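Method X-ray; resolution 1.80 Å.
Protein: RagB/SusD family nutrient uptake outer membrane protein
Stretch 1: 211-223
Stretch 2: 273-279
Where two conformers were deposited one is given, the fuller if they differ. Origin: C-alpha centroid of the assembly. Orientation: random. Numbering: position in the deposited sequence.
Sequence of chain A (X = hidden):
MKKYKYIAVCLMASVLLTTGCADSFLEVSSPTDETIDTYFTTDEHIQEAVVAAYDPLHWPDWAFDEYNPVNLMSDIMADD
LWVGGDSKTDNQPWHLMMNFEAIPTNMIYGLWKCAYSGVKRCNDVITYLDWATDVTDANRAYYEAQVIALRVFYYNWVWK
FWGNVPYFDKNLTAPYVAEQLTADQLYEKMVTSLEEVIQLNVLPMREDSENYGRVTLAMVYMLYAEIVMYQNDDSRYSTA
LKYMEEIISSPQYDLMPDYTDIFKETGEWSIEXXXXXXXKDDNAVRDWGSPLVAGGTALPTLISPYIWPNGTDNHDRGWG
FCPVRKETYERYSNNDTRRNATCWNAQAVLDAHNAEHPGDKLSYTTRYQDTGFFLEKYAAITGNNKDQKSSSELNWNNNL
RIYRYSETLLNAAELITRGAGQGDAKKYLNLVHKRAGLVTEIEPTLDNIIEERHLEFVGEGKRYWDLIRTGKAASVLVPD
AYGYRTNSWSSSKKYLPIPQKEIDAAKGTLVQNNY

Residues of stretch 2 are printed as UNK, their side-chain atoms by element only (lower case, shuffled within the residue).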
ATOM      1  N   ASN A 211       7.776 -19.962  -0.329  1.00 23.05           N
ATOM      2  CA  ASN A 211       6.903 -19.329  -1.351  1.00 23.12           C
ATOM      3  C   ASN A 211       6.200 -18.061  -0.852  1.00 20.38           C
ATOM      4  O   ASN A 211       5.252 -17.633  -1.548  1.00 20.71           O
ATOM      5  CB  ASN A 211       5.877 -20.364  -1.809  1.00 26.67           C
ATOM      6  CG  ASN A 211       6.552 -21.542  -2.487  1.00 30.91           C
ATOM      7  OD1 ASN A 211       7.123 -21.375  -3.549  1.00 30.34           O
ATOM      8  ND2 ASN A 211       6.572 -22.693  -1.839  1.00 30.91           N
ATOM      9  N   TYR A 212       6.603 -17.456   0.282  1.00 20.40           N
ATOM     10  CA  TYR A 212       5.928 -16.221   0.761  1.00 18.79           C
ATOM     11  C   TYR A 212       6.029 -15.186  -0.368  1.00 18.90           C
ATOM     12  O   TYR A 212       7.113 -15.041  -0.961  1.00 19.16           O
ATOM     13  CB  TYR A 212       6.508 -15.712   2.093  1.00 20.63           C
ATOM     14  CG  TYR A 212       5.960 -16.388   3.330  1.00 18.08           C
ATOM     15  CD1 TYR A 212       4.600 -16.569   3.513  1.00 18.39           C
ATOM     16  CD2 TYR A 212       6.813 -16.834   4.333  1.00 19.98           C
ATOM     17  CE1 TYR A 212       4.078 -17.154   4.661  1.00 18.51           C
ATOM     18  CE2 TYR A 212       6.310 -17.418   5.481  1.00 18.29           C
ATOM     19  CZ  TYR A 212       4.945 -17.555   5.667  1.00 19.80           C
ATOM     20  OH  TYR A 212       4.451 -18.113   6.823  1.00 17.59           O
ATOM     21  N   GLY A 213       4.920 -14.506  -0.640  1.00 17.52           N
ATOM     22  CA  GLY A 213       4.778 -13.550  -1.754  1.00 18.87           C
ATOM     23  C   GLY A 213       3.799 -14.070  -2.792  1.00 18.68           C
ATOM     24  O   GLY A 213       3.306 -13.266  -3.583  1.00 18.80           O
ATOM     25  N   ARG A 214       3.556 -15.392  -2.844  0.50 19.87           N
ATOM     26  CA  ARG A 214       2.603 -15.984  -3.818  0.50 20.27           C
ATOM     27  C   ARG A 214       1.187 -15.622  -3.357  0.50 21.67           C
ATOM     28  O   ARG A 214       0.974 -15.457  -2.145  0.50 20.70           O
ATOM     29  CB  ARG A 214       2.754 -17.503  -3.963  0.50 21.98           C
ATOM     30  CG  ARG A 214       4.088 -17.975  -4.542  0.50 22.31           C
ATOM     31  CD  ARG A 214       4.212 -17.848  -6.057  0.50 23.15           C
ATOM     32  NE  ARG A 214       5.314 -18.639  -6.603  0.50 23.45           N
ATOM     33  CZ  ARG A 214       5.359 -19.090  -7.850  0.50 24.64           C
ATOM     34  NH1 ARG A 214       4.390 -18.808  -8.698  0.50 23.43           N
ATOM     35  NH2 ARG A 214       6.359 -19.845  -8.241  0.50 26.11           N
ATOM     36  N   VAL A 215       0.256 -15.497  -4.296  1.00 19.92           N
ATOM     37  CA  VAL A 215      -1.177 -15.341  -3.980  1.00 22.34           C
ATOM     38  C   VAL A 215      -1.616 -16.496  -3.073  1.00 21.38           C
ATOM     39  O   VAL A 215      -1.219 -17.661  -3.328  1.00 22.78           O
ATOM     40  CB  VAL A 215      -1.989 -15.286  -5.284  1.00 22.56           C
ATOM     41  CG1 VAL A 215      -3.478 -15.286  -5.019  1.00 22.70           C
ATOM     42  CG2 VAL A 215      -1.586 -14.065  -6.099  1.00 21.94           C
ATOM     43  N   THR A 216      -2.419 -16.161  -2.076  1.00 20.09           N
ATOM     44  CA  THR A 216      -3.072 -17.081  -1.134  1.00 20.91           C
ATOM     45  C   THR A 216      -4.565 -16.748  -1.084  1.00 24.09           C
ATOM     46  O   THR A 216      -4.956 -15.624  -1.488  1.00 20.80           O
ATOM     47  CB  THR A 216      -2.468 -16.964   0.263  1.00 19.54           C
ATOM     48  OG1 THR A 216      -2.852 -15.661   0.732  1.00 20.02           O
ATOM     49  CG2 THR A 216      -0.973 -17.170   0.227  1.00 18.48           C
ATOM     50  N   LEU A 217      -5.361 -17.696  -0.566  1.00 24.77           N
ATOM     51  CA  LEU A 217      -6.797 -17.473  -0.334  1.00 23.53           C
ATOM     52  C   LEU A 217      -6.958 -16.256   0.585  1.00 23.02           C
ATOM     53  O   LEU A 217      -7.827 -15.455   0.322  1.00 21.12           O
ATOM     54  CB  LEU A 217      -7.452 -18.725   0.251  1.00 25.90           C
ATOM     55  CG  LEU A 217      -8.980 -18.644   0.365  1.00 26.64           C
ATOM     56  CD1 LEU A 217      -9.634 -18.444  -0.984  1.00 27.88           C
ATOM     57  CD2 LEU A 217      -9.524 -19.889   1.045  1.00 30.56           C
ATOM     58  N   ALA A 218      -6.163 -16.131   1.659  1.00 19.87           N
ATOM     59  CA  ALA A 218      -6.346 -15.025   2.628  1.00 18.00           C
ATOM     60  C   ALA A 218      -6.092 -13.696   1.918  1.00 19.40           C
ATOM     61  O   ALA A 218      -6.839 -12.724   2.202  1.00 19.12           O
ATOM     62  CB  ALA A 218      -5.463 -15.192   3.831  1.00 17.54           C
ATOM     63  N   MET A 219      -5.111 -13.657   1.021  1.00 18.72           N
ATOM     64  CA  MET A 219      -4.811 -12.415   0.265  1.00 21.43           C
ATOM     65  C   MET A 219      -6.032 -12.085  -0.606  1.00 20.65           C
ATOM     66  O   MET A 219      -6.490 -10.941  -0.647  1.00 18.83           O
ATOM     67  CB  MET A 219      -3.539 -12.567  -0.565  1.00 21.32           C
ATOM     68  CG  MET A 219      -3.267 -11.386  -1.455  1.00 23.01           C
ATOM     69  SD  MET A 219      -4.078 -11.643  -3.086  1.00 27.14           S
ATOM     70  CE  MET A 219      -3.165 -10.463  -4.070  1.00 29.71           C
ATOM     71  N   VAL A 220      -6.611 -13.099  -1.239  1.00 20.81           N
ATOM     72  CA  VAL A 220      -7.764 -12.865  -2.153  1.00 19.99           C
ATOM     73  C   VAL A 220      -8.965 -12.379  -1.338  1.00 20.30           C
ATOM     74  O   VAL A 220      -9.634 -11.457  -1.778  1.00 23.49           O
ATOM     75  CB  VAL A 220      -8.069 -14.161  -2.940  1.00 21.13           C
ATOM     76  CG1 VAL A 220      -9.460 -14.169  -3.559  1.00 22.86           C
ATOM     77  CG2 VAL A 220      -7.021 -14.395  -4.002  1.00 19.28           C
ATOM     78  N   TYR A 221      -9.183 -12.958  -0.162  1.00 22.09           N
ATOM     79  CA  TYR A 221     -10.265 -12.592   0.781  1.00 21.43           C
ATOM     80  C   TYR A 221     -10.112 -11.120   1.153  1.00 21.58           C
ATOM     81  O   TYR A 221     -11.093 -10.346   1.192  1.00 20.22           O
ATOM     82  CB  TYR A 221     -10.214 -13.498   1.997  1.00 23.03           C
ATOM     83  CG  TYR A 221     -10.863 -14.850   1.815  1.00 22.66           C
ATOM     84  CD1 TYR A 221     -11.573 -15.200   0.663  1.00 25.70           C
ATOM     85  CD2 TYR A 221     -10.809 -15.767   2.849  1.00 24.50           C
ATOM     86  CE1 TYR A 221     -12.169 -16.455   0.544  1.00 24.68           C
ATOM     87  CE2 TYR A 221     -11.440 -17.000   2.758  1.00 26.97           C
ATOM     88  CZ  TYR A 221     -12.107 -17.351   1.595  1.00 27.41           C
ATOM     89  OH  TYR A 221     -12.742 -18.576   1.562  1.00 29.25           O
ATOM     90  N   MET A 222      -8.890 -10.714   1.438  1.00 19.30           N
ATOM     91  CA  MET A 222      -8.650  -9.310   1.850  1.00 19.13           C
ATOM     92  C   MET A 222      -8.877  -8.359   0.663  1.00 18.64           C
ATOM     93  O   MET A 222      -9.421  -7.274   0.879  1.00 20.63           O
ATOM     94  CB  MET A 222      -7.252  -9.132   2.438  1.00 19.99           C
ATOM     95  CG  MET A 222      -7.086  -9.817   3.805  1.00 20.42           C
ATOM     96  SD  MET A 222      -8.191  -9.185   5.089  1.00 20.62           S
ATOM     97  CE  MET A 222      -7.334  -7.649   5.504  1.00 19.12           C
ATOM     98  N   LEU A 223      -8.397  -8.703  -0.529  1.00 19.28           N
ATOM     99  CA  LEU A 223      -8.610  -7.890  -1.750  1.00 20.47           C
ATOM    100  C   LEU A 223     -10.124  -7.805  -2.060  1.00 21.89           C
ATOM    101  O   LEU A 223     -10.624  -6.715  -2.396  1.00 20.46           O
ATOM    102  CB  LEU A 223      -7.795  -8.513  -2.884  1.00 21.69           C
ATOM    103  CG  LEU A 223      -7.913  -7.801  -4.225  1.00 20.94           C
ATOM    104  CD1 LEU A 223      -7.550  -6.341  -4.100  1.00 23.10           C
ATOM    105  CD2 LEU A 223      -7.043  -8.484  -5.269  1.00 23.23           C
ATOM    106  N   UNK A 273       1.057 -11.216   9.062  1.00 18.13           N
ATOM    107  CA  UNK A 273       1.168 -10.851   7.625  1.00 19.00           C
ATOM    108  C   UNK A 273       0.266 -11.760   6.808  1.00 18.10           C
ATOM    109  O   UNK A 273       0.482 -12.979   6.851  1.00 18.54           O
ATOM    110  o   UNK A 273       3.529 -10.391   7.937  1.00 29.85           O
ATOM    111  c   UNK A 273       2.578 -10.914   7.053  1.00 21.43           C
ATOM    112  N   UNK A 274      -0.687 -11.174   6.083  1.00 16.79           N
ATOM    113  CA  UNK A 274      -1.519 -11.838   5.034  1.00 17.69           C
ATOM    114  C   UNK A 274      -0.871 -11.617   3.661  1.00 16.64           C
ATOM    115  O   UNK A 274      -0.749 -12.586   2.863  1.00 16.48           O
ATOM    116  c   UNK A 274      -3.765 -11.786   3.880  1.00 20.03           C
ATOM    117  c   UNK A 274      -2.974 -11.347   5.109  1.00 19.27           C
ATOM    118  c   UNK A 274      -4.848 -11.105   6.825  1.00 23.67           C
ATOM    119  c   UNK A 274      -3.592 -11.810   6.430  1.00 21.63           C
ATOM    120  N   UNK A 275      -0.392 -10.407   3.376  1.00 18.24           N
ATOM    121  CA  UNK A 275       0.297 -10.169   2.088  1.00 17.66           C
ATOM    122  C   UNK A 275       1.288  -9.014   2.226  1.00 15.77           C
ATOM    123  O   UNK A 275       0.930  -7.971   2.797  1.00 14.33           O
ATOM    124  c   UNK A 275       0.775 -11.565  -2.087  1.00 21.44           C
ATOM    125  c   UNK A 275      -0.748  -9.962   0.991  1.00 17.75           C
ATOM    126  c   UNK A 275       0.272 -11.387  -0.807  1.00 19.65           C
ATOM    127  c   UNK A 275      -0.146  -9.078  -1.295  1.00 21.46           C
ATOM    128  c   UNK A 275      -0.214 -10.149  -0.402  1.00 18.67           C
ATOM    129  c   UNK A 275       0.358  -9.261  -2.577  1.00 20.47           C
ATOM    130  c   UNK A 275       0.835 -10.498  -2.961  1.00 20.02           C
ATOM    131  N   UNK A 276       2.452  -9.231   1.631  1.00 15.57           N
ATOM    132  CA  UNK A 276       3.550  -8.225   1.480  1.00 15.36           C
ATOM    133  C   UNK A 276       4.047  -8.274   0.045  1.00 17.22           C
ATOM    134  O   UNK A 276       3.914  -9.310  -0.619  1.00 17.75           O
ATOM    135  c   UNK A 276       4.707  -8.460   2.443  1.00 14.82           C
ATOM    136  c   UNK A 276       4.242  -8.797   3.838  1.00 17.16           C
ATOM    137  o   UNK A 276       5.010  -9.185   6.030  1.00 16.62           O
ATOM    138  o   UNK A 276       6.527  -8.601   4.556  1.00 18.14           O
ATOM    139  c   UNK A 276       5.349  -8.871   4.884  1.00 19.02           C
ATOM    140  N   UNK A 277       4.624  -7.160  -0.381  1.00 17.05           N
ATOM    141  CA  UNK A 277       5.459  -7.102  -1.583  1.00 16.99           C
ATOM    142  C   UNK A 277       6.904  -7.229  -1.130  1.00 16.28           C
ATOM    143  O   UNK A 277       7.368  -6.394  -0.328  1.00 16.77           O
ATOM    144  c   UNK A 277       5.160  -5.817  -2.361  1.00 18.21           C
ATOM    145  c   UNK A 277       3.704  -5.858  -2.838  1.00 19.11           C
ATOM    146  c   UNK A 277       6.175  -5.678  -3.492  1.00 17.29           C
ATOM    147  c   UNK A 277       3.242  -4.593  -3.526  1.00 21.76           C
ATOM    148  N   UNK A 278       7.581  -8.250  -1.643  1.00 18.61           N
ATOM    149  CA  UNK A 278       8.964  -8.620  -1.228  1.00 18.06           C
ATOM    150  C   UNK A 278       9.960  -7.640  -1.813  1.00 18.30           C
ATOM    151  O   UNK A 278       9.899  -7.395  -3.028  1.00 19.05           O
ATOM    152  n   UNK A 278       8.262 -12.188  -1.613  1.00 19.02           N
ATOM    153  o   UNK A 278       8.113 -10.831   0.152  1.00 22.77           O
ATOM    154  c   UNK A 278       9.333 -10.019  -1.693  1.00 18.37           C
ATOM    155  c   UNK A 278       8.545 -11.073  -0.958  1.00 21.06           C
ATOM    156  N   UNK A 279      10.875  -7.189  -0.975  1.00 16.66           N
ATOM    157  CA  UNK A 279      12.095  -6.437  -1.347  1.00 19.38           C
ATOM    158  C   UNK A 279      13.272  -7.030  -0.604  1.00 22.77           C
ATOM    159  O   UNK A 279      13.024  -7.510   0.512  1.00 21.33           O
ATOM    160  c   UNK A 279       9.212  -2.719  -3.438  1.00 19.04           C
ATOM    161  c   UNK A 279       9.703  -3.775  -1.354  1.00 18.32           C
ATOM    162  c   UNK A 279      11.903  -4.974  -0.969  1.00 16.33           C
ATOM    163  c   UNK A 279      10.925  -4.228  -1.838  1.00 16.59           C
ATOM    164  c   UNK A 279      10.431  -3.148  -3.933  1.00 18.27           C
ATOM    165  c   UNK A 279      11.255  -3.930  -3.151  1.00 18.21           C
ATOM    166  c   UNK A 279       8.829  -3.040  -2.147  1.00 18.10           C
ATOM    167  o   UNK A 279       8.414  -1.963  -4.233  1.00 19.37           O
TER
HETATM  168  O   HOH W   1       4.178 -10.490  -3.196  1.00 21.82           O
HETATM  169  O   HOH W   2      -1.474 -15.033   3.028  1.00 18.33           O

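Position 273 carries two side-chain atoms, one carbon followed by one oxygen, and they are out of reach of stretch 1. A single hydroxymethyl group can only be serine, so this is Ser273, which stays outside the contact.

At position 274 there are four carbons and no polar atom. The chain forks at the first carbon, and one arm is two carbons long, which is the pattern of isoleucine. The CA-to-CB bond points toward the helix that begins at Leu217, and one carbon nestles against its first turns. Named, the residue is Ile274, with chi1 in m and chi2 in t. Its CG2 lies 3.8 Å from Ala218 CB and 3.9 Å from Met222 CG, residues one helical turn apart, so a single methyl group meets both. Backbones approach closely here: Ile274 CA and Met219 CA are 5.8 Å apart.

Position 275 shows one carbon leading to a ring of six carbons with no oxygen on it: phenylalanine. The CA-to-CB bond points toward stretch 1, and the ring has Met219 over one face, with the carbonyls of Gly213 and Arg214 near its edge. In Phe275, the centroid of the ring is 3.7 Å from Met219 CG, close to the ring normal, a CH-pi contact. At the edge, Gly213 O approaches Phe275 CE1 to 3.4 Å, a placement that suits the slightly positive rim of an aromatic ring.

Position 276 has three carbons, the third carrying two oxygens. This carboxylate on two methylenes makes it Glu276, whose CA-to-CB bond points sideways; one of its oxygens, OE2, accepts from Ser273 OG at 2.7 Å. Only its backbone carbonyl nears stretch 1, with Gly213 CA 4.5 Å from Glu276 O.

Position 277 again has four carbons forked at the first, with one two-carbon arm, but CA-to-CB points away from stretch 1. It is Ile277, which makes no contact with stretch 1.

Position 278 has two carbons, the second bearing one oxygen and one nitrogen, an amide whose nitrogen approaches Tyr212 O. It is Asn278, and its ND2 donates a hydrogen bond to Tyr212 O at 3.1 Å. A beta carbon on Gly213 would sit 2.5 Å from Asn278 ND2, a clash, and the backbone angles of Gly213 already call for glycine.

Position 279 presents one carbon and a six-carbon ring bearing an oxygen, so it is Tyr279, out of reach of stretch 1.

The contact joins an apolar patch to a polar margin. Ile274 CG2 packs on Ala218 and Met222, Met219 covers one face of the Phe275 ring, and Asn278 ties down the type II turn from Asn211 to Arg214, where Gly213 has no side chain to clash with it. Water fills the backbone gaps: one molecule donates to Gly213 O at 2.9 Å and to Glu276 O at 2.8 Å, and another joins Ile274 O to Thr216 OG1, which also caps the helix by accepting from Met219 N at 3.0 Å.

Stretch 2, residues 273-279: SIFEINY
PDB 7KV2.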